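Local structure of protein (sliding clamp) (Enterobacteria phage RB69, 1B77) at residues G145-N150 with T168-D173; T137-N142 with N177-I182. The protein is a trimeric sliding clamp of the phage replisome that binds a peptide of the DNA polymerase and probably encircles DNA to confer processivity. All coordinates share one frame; numbering follows the deposited sequence.

Contact 1: residues G145-N150 with T168-D173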
ATOM      1  N   GLY A 145      -9.135  22.437 -37.287  1.00 41.57           N
ATOM      2  CA  GLY A 145      -8.545  23.687 -36.832  1.00 41.40           C
ATOM      3  C   GLY A 145      -7.929  23.622 -35.445  1.00 40.86           C
ATOM      4  O   GLY A 145      -7.679  24.654 -34.820  1.00 40.93           O
ATOM      5  N   LYS A 146      -7.680  22.408 -34.964  1.00 40.21           N
ATOM      6  CA  LYS A 146      -7.084  22.216 -33.651  1.00 39.52           C
ATOM      7  C   LYS A 146      -6.063  21.087 -33.656  1.00 38.87           C
ATOM      8  O   LYS A 146      -6.050  20.247 -34.559  1.00 38.85           O
ATOM      9  CB  LYS A 146      -8.174  21.905 -32.627  1.00 39.58           C
ATOM     10  CG  LYS A 146      -9.161  23.030 -32.432  1.00 40.39           C
ATOM     11  CD  LYS A 146     -10.176  22.687 -31.363  1.00 40.93           C
ATOM     12  CE  LYS A 146     -10.950  23.919 -30.939  1.00 41.23           C
ATOM     13  NZ  LYS A 146     -10.036  24.942 -30.353  1.00 41.24           N
ATOM     14  N   ILE A 147      -5.181  21.088 -32.660  1.00 38.03           N
ATOM     15  CA  ILE A 147      -4.195  20.029 -32.537  1.00 37.14           C
ATOM     16  C   ILE A 147      -4.836  19.129 -31.503  1.00 36.68           C
ATOM     17  O   ILE A 147      -5.293  19.609 -30.463  1.00 36.43           O
ATOM     18  CB  ILE A 147      -2.839  20.537 -31.992  1.00 37.45           C
ATOM     19  CG1 ILE A 147      -2.236  21.558 -32.953  1.00 37.28           C
ATOM     20  CG2 ILE A 147      -1.862  19.363 -31.822  1.00 36.90           C
ATOM     21  CD1 ILE A 147      -1.893  20.991 -34.303  1.00 37.83           C
ATOM     22  N   VAL A 148      -4.905  17.836 -31.792  1.00 35.95           N
ATOM     23  CA  VAL A 148      -5.512  16.911 -30.853  1.00 35.46           C
ATOM     24  C   VAL A 148      -4.647  15.692 -30.574  1.00 35.05           C
ATOM     25  O   VAL A 148      -3.806  15.311 -31.385  1.00 35.12           O
ATOM     26  CB  VAL A 148      -6.885  16.426 -31.357  1.00 35.44           C
ATOM     27  CG1 VAL A 148      -7.801  17.619 -31.582  1.00 35.18           C
ATOM     28  CG2 VAL A 148      -6.715  15.626 -32.638  1.00 35.58           C
ATOM     29  N   ILE A 149      -4.858  15.103 -29.403  1.00 34.69           N
ATOM     30  CA  ILE A 149      -4.148  13.902 -28.986  1.00 34.16           C
ATOM     31  C   ILE A 149      -5.164  12.780 -28.880  1.00 34.00           C
ATOM     32  O   ILE A 149      -6.097  12.867 -28.084  1.00 34.09           O
ATOM     33  CB  ILE A 149      -3.491  14.065 -27.597  1.00 33.92           C
ATOM     34  CG1 ILE A 149      -2.353  15.081 -27.668  1.00 33.77           C
ATOM     35  CG2 ILE A 149      -2.990  12.717 -27.101  1.00 33.64           C
ATOM     36  CD1 ILE A 149      -1.554  15.210 -26.378  1.00 33.81           C
ATOM     37  N   ASN A 150      -4.996  11.742 -29.695  1.00 33.97           N
ATOM     38  CA  ASN A 150      -5.889  10.589 -29.658  1.00 33.58           C
ATOM     39  C   ASN A 150      -5.141   9.428 -29.015  1.00 33.53           C
ATOM     40  O   ASN A 150      -3.960   9.212 -29.298  1.00 33.36           O
ATOM     41  CB  ASN A 150      -6.332  10.192 -31.069  1.00 33.30           C
ATOM     42  CG  ASN A 150      -7.235  11.216 -31.709  1.00 33.22           C
ATOM     43  OD1 ASN A 150      -8.263  11.596 -31.148  1.00 32.83           O
ATOM     44  ND2 ASN A 150      -6.858  11.670 -32.896  1.00 33.30           N
ATOM     45  N   THR A 168      -8.176  17.761 -26.696  1.00 33.22           N
ATOM     46  CA  THR A 168      -7.942  18.916 -27.561  1.00 33.57           C
ATOM     47  C   THR A 168      -6.908  19.836 -26.902  1.00 34.04           C
ATOM     48  O   THR A 168      -7.005  20.151 -25.714  1.00 33.43           O
ATOM     49  CB  THR A 168      -9.246  19.716 -27.778  1.00 33.66           C
ATOM     50  OG1 THR A 168     -10.242  18.850 -28.341  1.00 33.71           O
ATOM     51  CG2 THR A 168      -9.017  20.884 -28.712  1.00 33.37           C
ATOM     52  N   LEU A 169      -5.917  20.271 -27.672  1.00 34.68           N
ATOM     53  CA  LEU A 169      -4.887  21.140 -27.120  1.00 35.72           C
ATOM     54  C   LEU A 169      -5.053  22.604 -27.512  1.00 36.67           C
ATOM     55  O   LEU A 169      -5.723  23.367 -26.812  1.00 36.98           O
ATOM     56  CB  LEU A 169      -3.501  20.628 -27.533  1.00 35.13           C
ATOM     57  CG  LEU A 169      -3.264  19.168 -27.115  1.00 34.92           C
ATOM     58  CD1 LEU A 169      -1.884  18.711 -27.561  1.00 34.74           C
ATOM     59  CD2 LEU A 169      -3.424  19.034 -25.609  1.00 34.34           C
ATOM     60  N   THR A 170      -4.451  22.993 -28.633  1.00 37.64           N
ATOM     61  CA  THR A 170      -4.512  24.371 -29.114  1.00 38.73           C
ATOM     62  C   THR A 170      -5.082  24.482 -30.526  1.00 39.73           C
ATOM     63  O   THR A 170      -5.332  23.468 -31.191  1.00 39.82           O
ATOM     64  CB  THR A 170      -3.117  25.002 -29.124  1.00 38.49           C
ATOM     65  OG1 THR A 170      -2.258  24.226 -29.967  1.00 38.06           O
ATOM     66  CG2 THR A 170      -2.538  25.045 -27.721  1.00 38.14           C
ATOM     67  N   ASP A 171      -5.275  25.720 -30.979  1.00 40.73           N
ATOM     68  CA  ASP A 171      -5.808  25.972 -32.312  1.00 41.96           C
ATOM     69  C   ASP A 171      -4.693  25.830 -33.331  1.00 42.59           C
ATOM     70  O   ASP A 171      -3.548  26.168 -33.057  1.00 42.35           O
ATOM     71  CB  ASP A 171      -6.398  27.384 -32.418  1.00 42.39           C
ATOM     72  CG  ASP A 171      -7.491  27.647 -31.392  1.00 42.59           C
ATOM     73  OD1 ASP A 171      -8.367  26.782 -31.209  1.00 42.93           O
ATOM     74  OD2 ASP A 171      -7.470  28.732 -30.778  1.00 43.37           O
ATOM     75  N   TYR A 172      -5.032  25.320 -34.509  1.00 43.57           N
ATOM     76  CA  TYR A 172      -4.046  25.149 -35.567  1.00 44.79           C
ATOM     77  C   TYR A 172      -4.605  25.641 -36.888  1.00 45.90           C
ATOM     78  O   TYR A 172      -5.499  25.018 -37.465  1.00 46.22           O
ATOM     79  CB  TYR A 172      -3.638  23.681 -35.708  1.00 44.24           C
ATOM     80  CG  TYR A 172      -2.670  23.448 -36.848  1.00 43.82           C
ATOM     81  CD1 TYR A 172      -1.383  23.992 -36.821  1.00 43.50           C
ATOM     82  CD2 TYR A 172      -3.036  22.692 -37.964  1.00 43.62           C
ATOM     83  CE1 TYR A 172      -0.486  23.788 -37.868  1.00 43.47           C
ATOM     84  CE2 TYR A 172      -2.148  22.481 -39.021  1.00 43.29           C
ATOM     85  CZ  TYR A 172      -0.876  23.032 -38.965  1.00 43.39           C
ATOM     86  OH  TYR A 172       0.011  22.824 -39.998  1.00 43.41           O
ATOM     87  N   ASP A 173      -4.060  26.755 -37.367  1.00 47.20           N
ATOM     88  CA  ASP A 173      -4.498  27.356 -38.620  1.00 48.41           C
ATOM     89  C   ASP A 173      -3.513  27.052 -39.734  1.00 48.66           C
ATOM     90  O   ASP A 173      -3.677  27.515 -40.864  1.00 49.05           O
ATOM     91  CB  ASP A 173      -4.618  28.864 -38.443  1.00 49.35           C
ATOM     92  CG  ASP A 173      -5.316  29.234 -37.150  1.00 50.54           C
ATOM     93  OD1 ASP A 173      -6.415  28.691 -36.884  1.00 51.20           O
ATOM     94  OD2 ASP A 173      -4.757  30.062 -36.393  1.00 51.34           O
TER
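Three backbone hydrogen bonds hold G145-N150 to T168-D173: I147 N donates a hydrogen bond to T170 O, I147 O accepts from L169 N (2.9 Å), and G145 O accepts from Y172 N (2.7 Å). The last is almost straight at its hydrogen, yet the donor stands 57° out of the carbonyl plane of G145. CA-H...O contacts run beside these bonds, among them K146 CA to T170 O.

The strands are antiparallel, and between the bridges K146-D171 and V148-T168 the register slips by one residue, a beta bulge on the 168-173 side. Strand 165-171 is outermost within this chain in the five-stranded sheet of the C-terminal clamp domain, and T168 makes backbone hydrogen bonds to the second subunit beyond it.

A salt bridge supplies the charged component. K146 and D171 lie side by side, and K146 NZ, where the lysine chain bends (chi4 -62°), meets D171 OD1 at 2.6 Å nearly along the C-O axis. Lower on the same lysine, CD presses on T168 CG2 at 3.4 Å, tighter than usual for two carbons.

Apolar packing joins I147 to Y172 and I149 to L169. I147 CD1 reaches Y172 CB at 3.5 Å; with CG anti to the backbone N (chi1 177°), the tyrosine ring begins beside that methyl, and its OH bonds to N176 O. I149 CG1 and CD1 each touch L169 CD1 at 3.7 Å.

Contact 2: residues T137-N142 with N177-I182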
ATOM      1  N   THR A 137      -0.486   3.822 -26.856  1.00 33.59           N
ATOM      2  CA  THR A 137       0.040   4.713 -27.876  1.00 33.29           C
ATOM      3  C   THR A 137      -0.892   5.886 -28.120  1.00 32.91           C
ATOM      4  O   THR A 137      -2.114   5.731 -28.128  1.00 32.91           O
ATOM      5  CB  THR A 137       0.221   3.979 -29.214  1.00 33.60           C
ATOM      6  OG1 THR A 137      -1.066   3.658 -29.748  1.00 34.47           O
ATOM      7  CG2 THR A 137       0.999   2.684 -29.028  1.00 33.54           C
ATOM      8  N   ILE A 138      -0.313   7.064 -28.312  1.00 32.27           N
ATOM      9  CA  ILE A 138      -1.102   8.254 -28.590  1.00 31.94           C
ATOM     10  C   ILE A 138      -0.647   8.831 -29.921  1.00 31.95           C
ATOM     11  O   ILE A 138       0.459   8.553 -30.382  1.00 31.88           O
ATOM     12  CB  ILE A 138      -0.926   9.346 -27.508  1.00 31.57           C
ATOM     13  CG1 ILE A 138       0.523   9.827 -27.484  1.00 31.66           C
ATOM     14  CG2 ILE A 138      -1.325   8.804 -26.150  1.00 31.70           C
ATOM     15  CD1 ILE A 138       0.749  11.044 -26.619  1.00 31.47           C
ATOM     16  N   ALA A 139      -1.511   9.628 -30.536  1.00 32.00           N
ATOM     17  CA  ALA A 139      -1.200  10.272 -31.800  1.00 32.38           C
ATOM     18  C   ALA A 139      -1.587  11.745 -31.724  1.00 32.57           C
ATOM     19  O   ALA A 139      -2.721  12.082 -31.383  1.00 32.57           O
ATOM     20  CB  ALA A 139      -1.952   9.593 -32.939  1.00 32.15           C
ATOM     21  N   ILE A 140      -0.636  12.622 -32.021  1.00 32.94           N
ATOM     22  CA  ILE A 140      -0.893  14.057 -32.004  1.00 33.52           C
ATOM     23  C   ILE A 140      -1.131  14.449 -33.457  1.00 34.19           C
ATOM     24  O   ILE A 140      -0.246  14.313 -34.305  1.00 34.11           O
ATOM     25  CB  ILE A 140       0.307  14.821 -31.405  1.00 33.14           C
ATOM     26  CG1 ILE A 140       0.635  14.234 -30.025  1.00 32.86           C
ATOM     27  CG2 ILE A 140      -0.024  16.300 -31.263  1.00 32.36           C
ATOM     28  CD1 ILE A 140       1.931  14.728 -29.419  1.00 32.67           C
ATOM     29  N   THR A 141      -2.338  14.920 -33.748  1.00 35.06           N
ATOM     30  CA  THR A 141      -2.686  15.265 -35.117  1.00 36.05           C
ATOM     31  C   THR A 141      -3.479  16.561 -35.279  1.00 36.95           C
ATOM     32  O   THR A 141      -4.017  17.109 -34.311  1.00 36.97           O
ATOM     33  CB  THR A 141      -3.492  14.113 -35.746  1.00 35.95           C
ATOM     34  OG1 THR A 141      -3.622  14.326 -37.156  1.00 36.30           O
ATOM     35  CG2 THR A 141      -4.874  14.037 -35.123  1.00 35.59           C
ATOM     36  N   ASN A 142      -3.544  17.044 -36.517  1.00 37.84           N
ATOM     37  CA  ASN A 142      -4.289  18.263 -36.820  1.00 39.09           C
ATOM     38  C   ASN A 142      -5.706  17.870 -37.192  1.00 39.49           C
ATOM     39  O   ASN A 142      -5.920  17.038 -38.074  1.00 39.78           O
ATOM     40  CB  ASN A 142      -3.634  19.040 -37.974  1.00 39.45           C
ATOM     41  CG  ASN A 142      -3.583  18.247 -39.270  1.00 40.23           C
ATOM     42  OD1 ASN A 142      -3.002  17.160 -39.330  1.00 40.80           O
ATOM     43  ND2 ASN A 142      -4.187  18.793 -40.321  1.00 40.56           N
ATOM     44  N   ASN A 177      -0.264  18.882 -42.631  1.00 44.52           N
ATOM     45  CA  ASN A 177      -1.051  17.793 -42.024  1.00 43.21           C
ATOM     46  C   ASN A 177      -0.060  16.845 -41.343  1.00 42.11           C
ATOM     47  O   ASN A 177       1.086  16.734 -41.775  1.00 41.92           O
ATOM     48  CB  ASN A 177      -1.830  17.029 -43.102  1.00 43.48           C
ATOM     49  CG  ASN A 177      -2.785  17.923 -43.858  1.00 43.67           C
ATOM     50  OD1 ASN A 177      -3.824  18.328 -43.334  1.00 43.99           O
ATOM     51  ND2 ASN A 177      -2.430  18.247 -45.100  1.00 43.87           N
ATOM     52  N   PHE A 178      -0.492  16.159 -40.292  1.00 40.76           N
ATOM     53  CA  PHE A 178       0.413  15.264 -39.582  1.00 39.37           C
ATOM     54  C   PHE A 178      -0.298  14.385 -38.566  1.00 38.62           C
ATOM     55  O   PHE A 178      -1.361  14.732 -38.053  1.00 38.35           O
ATOM     56  CB  PHE A 178       1.495  16.092 -38.876  1.00 39.14           C
ATOM     57  CG  PHE A 178       0.943  17.213 -38.033  1.00 38.75           C
ATOM     58  CD1 PHE A 178       0.400  16.954 -36.776  1.00 38.65           C
ATOM     59  CD2 PHE A 178       0.912  18.519 -38.517  1.00 38.58           C
ATOM     60  CE1 PHE A 178      -0.168  17.979 -36.016  1.00 38.65           C
ATOM     61  CE2 PHE A 178       0.348  19.548 -37.767  1.00 38.57           C
ATOM     62  CZ  PHE A 178      -0.193  19.277 -36.514  1.00 38.69           C
ATOM     63  N   ASN A 179       0.305  13.234 -38.296  1.00 37.79           N
ATOM     64  CA  ASN A 179      -0.209  12.274 -37.328  1.00 36.79           C
ATOM     65  C   ASN A 179       1.015  11.652 -36.659  1.00 36.35           C
ATOM     66  O   ASN A 179       1.474  10.569 -37.051  1.00 36.26           O
ATOM     67  CB  ASN A 179      -1.044  11.197 -38.023  1.00 36.80           C
ATOM     68  CG  ASN A 179      -1.770  10.296 -37.039  1.00 36.86           C
ATOM     69  OD1 ASN A 179      -1.248   9.265 -36.615  1.00 37.44           O
ATOM     70  ND2 ASN A 179      -2.975  10.698 -36.654  1.00 36.47           N
ATOM     71  N   PHE A 180       1.557  12.365 -35.672  1.00 35.39           N
ATOM     72  CA  PHE A 180       2.741  11.906 -34.953  1.00 34.79           C
ATOM     73  C   PHE A 180       2.355  10.892 -33.886  1.00 34.37           C
ATOM     74  O   PHE A 180       1.552  11.183 -33.000  1.00 34.38           O
ATOM     75  CB  PHE A 180       3.479  13.088 -34.309  1.00 34.34           C
ATOM     76  CG  PHE A 180       3.961  14.118 -35.296  1.00 33.98           C
ATOM     77  CD1 PHE A 180       5.069  13.870 -36.104  1.00 33.70           C
ATOM     78  CD2 PHE A 180       3.313  15.345 -35.412  1.00 33.55           C
ATOM     79  CE1 PHE A 180       5.525  14.837 -37.013  1.00 33.37           C
ATOM     80  CE2 PHE A 180       3.765  16.311 -36.316  1.00 33.25           C
ATOM     81  CZ  PHE A 180       4.870  16.056 -37.114  1.00 32.93           C
ATOM     82  N   VAL A 181       2.945   9.705 -33.979  1.00 33.90           N
ATOM     83  CA  VAL A 181       2.662   8.615 -33.052  1.00 33.40           C
ATOM     84  C   VAL A 181       3.712   8.453 -31.954  1.00 33.26           C
ATOM     85  O   VAL A 181       4.914   8.388 -32.230  1.00 33.39           O
ATOM     86  CB  VAL A 181       2.546   7.284 -33.817  1.00 33.06           C
ATOM     87  CG1 VAL A 181       2.174   6.157 -32.862  1.00 32.55           C
ATOM     88  CG2 VAL A 181       1.528   7.425 -34.923  1.00 32.72           C
ATOM     89  N   ILE A 182       3.249   8.368 -30.710  1.00 32.85           N
ATOM     90  CA  ILE A 182       4.144   8.214 -29.569  1.00 32.77           C
ATOM     91  C   ILE A 182       3.802   7.002 -28.707  1.00 33.31           C
ATOM     92  O   ILE A 182       2.641   6.779 -28.369  1.00 33.28           O
ATOM     93  CB  ILE A 182       4.126   9.481 -28.677  1.00 32.39           C
ATOM     94  CG1 ILE A 182       4.771  10.650 -29.424  1.00 31.93           C
ATOM     95  CG2 ILE A 182       4.855   9.221 -27.361  1.00 31.58           C
ATOM     96  CD1 ILE A 182       4.700  11.967 -28.686  1.00 31.81           C
TER
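N142 and F178 show how a polar side chain can finish a strand pairing where the backbone ladder stops. N142 CB lies over one face of the F178 ring, 4.1 Å from its centroid, a CH-pi contact nearest CZ. Chi1 of 61° sets CG between the backbone N and the carbonyl carbon, within 3.8 Å of N177 CA. OD1 sits over the ring centre while accepting from F178 N at 2.9 Å, the donor 42° out of the amide plane, and ND2 donates a hydrogen bond to N177 OD1 at 3.1 Å. The two amide planes are 46° apart, and N177 ND2 bonds in turn to D227.

From I138 to T141 the strand pairs with N179 to I182 in a regular antiparallel ladder inside the five-stranded sheet, with I138-I182 and I140-F180 the hydrogen-bonded pairs. On the face of I138, I140, F180 and I182, I138 CG1 meets I182 CB, and I140 CD1 meets I182 CD1 at 4.0 Å; I140 and F180 also touch L198 of strand 194-201. On the face of A139, T141, N179 and V181, T141 OG1 donates to F178 O at 2.5 Å, suspiciously short, so the exact length is doubtful.

After helix 120-132 the chain runs into strand 137-143, turns, and returns as strand 146-152. Strand 165-171 then pairs with the second of these, so contact 1 closes an inner loop of 17 residues; strand 178-183 goes back to the first, and contact 2 closes the wider one. The smaller loop thus lies within the larger, without crossing. The two contacts are joined through the neighbouring strands, where V148 N meets T141 O and N150 O meets A139 N, probably as hydrogen bonds. I147 CD1 also packs on F178 CZ at 3.3 Å. With these bonds the four strands follow one another in the antiparallel sheet as 165-171, 146-152, 137-143 and 178-183.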